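Local coordinates for protein aphrodisin (Mesocricetus auratus, PDB 1E5P) that acts as an aphrodisiac pheromone of the lipocalin family, eliciting copulatory behaviour in male hamsters, at residues A[47-52]-A[58-63]. Residues are numbered along the deposited sequence; the frame is centred on the assembly and turned at random.
Sequences ITFYVI and SKTTVI
Phe-49 and Thr-60 face each other as a hydrogen-bonded pair in the antiparallel hairpin of strands 44-53 and 56-66, two neighbouring strands of the lipocalin beta-barrel. The Phe-49 ring, its CG set between backbone N and carbonyl carbon (chi1 61°), leans across to the partner strand. There Thr-60 CB sits over one face in a CH-pi contact, 3.8 Å from the ring centroid, and Thr-60 CG2 comes to 3.3 Å from Phe-49 CZ. Val-62 meets the rim instead, its CG2 3.8 Å from Phe-49 CE1, while Phe-76 packs edge-to-face with the same ring. On the other face of the sheet, Tyr-50 and Lys-59 form a non-hydrogen-bonded pair. Lys-59, extended with CG anti to the backbone N (chi1 -162°), lays CG over a face of the Tyr-50 ring, 4.0 Å from the centroid, with CB and CD alongside, before its end leads away. A water joins their ends, its O 2.6 Å from Tyr-50 OH and weakly bonded to Lys-59 NZ. Replacing Tyr-50 by an alanine would probably leave Lys-59 CB and CG without their aromatic platform and open a gap beside Cys-149 and Pro-150. Farther along this face, Thr-48 OG1 lies beside Thr-61 CG2. Six backbone hydrogen bonds join 47-52 to 58-63; at one end, Ser-58 O accepts hydrogen bonds from both Val-51 N and, at 2.9 Å, Thr-60 OG1, the two donors arriving from opposite faces of its carbonyl plane.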
ATOM      1  N   ILE A  47      -5.489   5.093  -7.968  1.00 21.46           N
ATOM      2  CA  ILE A  47      -5.604   4.836  -6.530  1.00 21.18           C
ATOM      3  C   ILE A  47      -5.984   6.150  -5.845  1.00 18.61           C
ATOM      4  O   ILE A  47      -5.312   7.143  -6.114  1.00 18.37           O
ATOM      5  CB  ILE A  47      -4.266   4.306  -5.950  1.00 24.36           C
ATOM      6  CG1 ILE A  47      -3.907   2.989  -6.664  1.00 30.18           C
ATOM      7  CG2 ILE A  47      -4.380   4.078  -4.462  1.00 24.46           C
ATOM      8  CD1 ILE A  47      -2.527   2.456  -6.393  1.00 33.96           C
ATOM      9  N   THR A  48      -7.039   6.106  -5.047  1.00 17.67           N
ATOM     10  CA  THR A  48      -7.465   7.312  -4.299  1.00 16.78           C
ATOM     11  C   THR A  48      -7.132   7.004  -2.824  1.00 17.23           C
ATOM     12  O   THR A  48      -7.461   5.920  -2.379  1.00 16.36           O
ATOM     13  CB  THR A  48      -8.969   7.505  -4.454  1.00 18.85           C
ATOM     14  OG1 THR A  48      -9.245   7.703  -5.859  1.00 19.26           O
ATOM     15  CG2 THR A  48      -9.462   8.741  -3.695  1.00 20.66           C
ATOM     16  N   PHE A  49      -6.481   7.961  -2.190  1.00 16.64           N
ATOM     17  CA  PHE A  49      -6.043   7.710  -0.814  1.00 16.21           C
ATOM     18  C   PHE A  49      -5.811   9.025  -0.095  1.00 16.17           C
ATOM     19  O   PHE A  49      -5.773  10.102  -0.709  1.00 16.35           O
ATOM     20  CB  PHE A  49      -4.730   6.900  -0.845  1.00 16.32           C
ATOM     21  CG  PHE A  49      -3.589   7.598  -1.536  1.00 16.79           C
ATOM     22  CD1 PHE A  49      -3.467   7.558  -2.920  1.00 19.20           C
ATOM     23  CD2 PHE A  49      -2.643   8.319  -0.823  1.00 17.06           C
ATOM     24  CE1 PHE A  49      -2.447   8.216  -3.579  1.00 21.42           C
ATOM     25  CE2 PHE A  49      -1.602   8.970  -1.461  1.00 18.33           C
ATOM     26  CZ  PHE A  49      -1.487   8.902  -2.847  1.00 20.14           C
ATOM     27  N   TYR A  50      -5.684   8.900   1.223  1.00 15.96           N
ATOM     28  CA  TYR A  50      -5.326  10.074   2.014  1.00 15.31           C
ATOM     29  C   TYR A  50      -3.899   9.914   2.566  1.00 15.67           C
ATOM     30  O   TYR A  50      -3.440   8.804   2.852  1.00 15.58           O
ATOM     31  CB  TYR A  50      -6.247  10.221   3.255  1.00 16.37           C
ATOM     32  CG  TYR A  50      -7.521  10.989   2.982  1.00 17.36           C
ATOM     33  CD1 TYR A  50      -7.527  12.384   3.023  1.00 17.84           C
ATOM     34  CD2 TYR A  50      -8.711  10.314   2.694  1.00 18.32           C
ATOM     35  CE1 TYR A  50      -8.687  13.106   2.787  1.00 18.75           C
ATOM     36  CE2 TYR A  50      -9.873  11.029   2.461  1.00 20.14           C
ATOM     37  CZ  TYR A  50      -9.848  12.412   2.496  1.00 20.31           C
ATOM     38  OH  TYR A  50     -10.988  13.137   2.253  1.00 21.53           O
ATOM     39  N   VAL A  51      -3.231  11.044   2.671  1.00 15.84           N
ATOM     40  CA  VAL A  51      -1.976  11.127   3.433  1.00 16.08           C
ATOM     41  C   VAL A  51      -2.108  12.388   4.312  1.00 16.58           C
ATOM     42  O   VAL A  51      -2.880  13.280   3.981  1.00 16.53           O
ATOM     43  CB  VAL A  51      -0.701  11.263   2.611  1.00 19.90           C
ATOM     44  CG1 VAL A  51      -0.356   9.924   1.986  1.00 20.69           C
ATOM     45  CG2 VAL A  51      -0.768  12.398   1.599  1.00 20.04           C
ATOM     46  N   ILE A  52      -1.364  12.421   5.422  1.00 17.89           N
ATOM     47  CA  ILE A  52      -1.372  13.663   6.213  1.00 19.73           C
ATOM     48  C   ILE A  52      -0.159  14.479   5.776  1.00 20.42           C
ATOM     49  O   ILE A  52       0.972  13.968   5.822  1.00 22.21           O
ATOM     50  CB  ILE A  52      -1.253  13.361   7.723  1.00 22.15           C
ATOM     51  CG1 ILE A  52      -2.402  12.491   8.187  1.00 23.52           C
ATOM     52  CG2 ILE A  52      -1.172  14.682   8.482  1.00 22.15           C
ATOM     53  CD1 ILE A  52      -3.788  13.003   7.959  1.00 25.17           C
ATOM     54  N   SER A  58      -4.989  15.077   3.311  1.00 19.09           N
ATOM     55  CA  SER A  58      -4.831  15.486   1.916  1.00 19.19           C
ATOM     56  C   SER A  58      -5.274  14.330   1.012  1.00 18.19           C
ATOM     57  O   SER A  58      -4.572  13.330   0.902  1.00 17.76           O
ATOM     58  CB  SER A  58      -3.377  15.842   1.651  1.00 19.18           C
ATOM     59  OG  SER A  58      -3.217  16.230   0.291  0.50 19.38           O
ATOM     60  N   LYS A  59      -6.460  14.500   0.442  1.00 18.73           N
ATOM     61  CA  LYS A  59      -7.026  13.463  -0.448  1.00 18.07           C
ATOM     62  C   LYS A  59      -6.265  13.535  -1.765  1.00 17.83           C
ATOM     63  O   LYS A  59      -6.051  14.631  -2.305  1.00 17.34           O
ATOM     64  CB  LYS A  59      -8.517  13.728  -0.643  1.00 20.22           C
ATOM     65  CG  LYS A  59      -9.237  12.483  -1.158  1.00 21.11           C
ATOM     66  CD  LYS A  59     -10.715  12.778  -1.398  1.00 23.38           C
ATOM     67  CE  LYS A  59     -11.464  11.462  -1.632  1.00 26.23           C
ATOM     68  NZ  LYS A  59     -12.901  11.755  -1.961  1.00 27.65           N
ATOM     69  N   THR A  60      -5.850  12.381  -2.262  1.00 17.12           N
ATOM     70  CA  THR A  60      -4.955  12.300  -3.390  1.00 16.83           C
ATOM     71  C   THR A  60      -5.333  11.208  -4.374  1.00 17.08           C
ATOM     72  O   THR A  60      -5.899  10.192  -3.976  1.00 17.22           O
ATOM     73  CB  THR A  60      -3.572  11.863  -2.772  1.00 18.87           C
ATOM     74  OG1 THR A  60      -3.275  12.701  -1.627  1.00 20.24           O
ATOM     75  CG2 THR A  60      -2.456  11.965  -3.773  1.00 20.43           C
ATOM     76  N   THR A  61      -5.045  11.464  -5.662  1.00 17.19           N
ATOM     77  CA  THR A  61      -5.199  10.394  -6.642  1.00 16.78           C
ATOM     78  C   THR A  61      -3.878  10.260  -7.410  1.00 17.47           C
ATOM     79  O   THR A  61      -3.207  11.265  -7.696  1.00 19.56           O
ATOM     80  CB  THR A  61      -6.315  10.600  -7.676  1.00 17.60           C
ATOM     81  OG1 THR A  61      -6.079  11.833  -8.360  1.00 19.90           O
ATOM     82  CG2 THR A  61      -7.678  10.602  -7.013  1.00 21.18           C
ATOM     83  N   VAL A  62      -3.476   9.032  -7.687  1.00 17.35           N
ATOM     84  CA  VAL A  62      -2.322   8.762  -8.526  1.00 18.35           C
ATOM     85  C   VAL A  62      -2.733   7.625  -9.486  1.00 19.24           C
ATOM     86  O   VAL A  62      -3.706   6.914  -9.218  1.00 19.42           O
ATOM     87  CB  VAL A  62      -1.052   8.312  -7.782  1.00 19.47           C
ATOM     88  CG1 VAL A  62      -0.540   9.418  -6.875  1.00 20.17           C
ATOM     89  CG2 VAL A  62      -1.293   7.033  -7.011  1.00 21.40           C
ATOM     90  N   ILE A  63      -2.012   7.505 -10.580  1.00 19.00           N
ATOM     91  CA  ILE A  63      -2.276   6.430 -11.535  1.00 20.08           C
ATOM     92  C   ILE A  63      -1.104   5.451 -11.599  1.00 19.68           C
ATOM     93  O   ILE A  63       0.035   5.898 -11.736  1.00 20.82           O
ATOM     94  CB  ILE A  63      -2.546   6.973 -12.946  1.00 22.35           C
ATOM     95  CG1 ILE A  63      -3.693   7.976 -12.943  1.00 27.97           C
ATOM     96  CG2 ILE A  63      -2.825   5.810 -13.912  1.00 22.97           C
ATOM     97  CD1 ILE A  63      -5.036   7.408 -12.566  1.00 31.37           C
TER
HETATM   98  O   HOH W   1     -13.231  12.252   1.176  1.00 27.63           O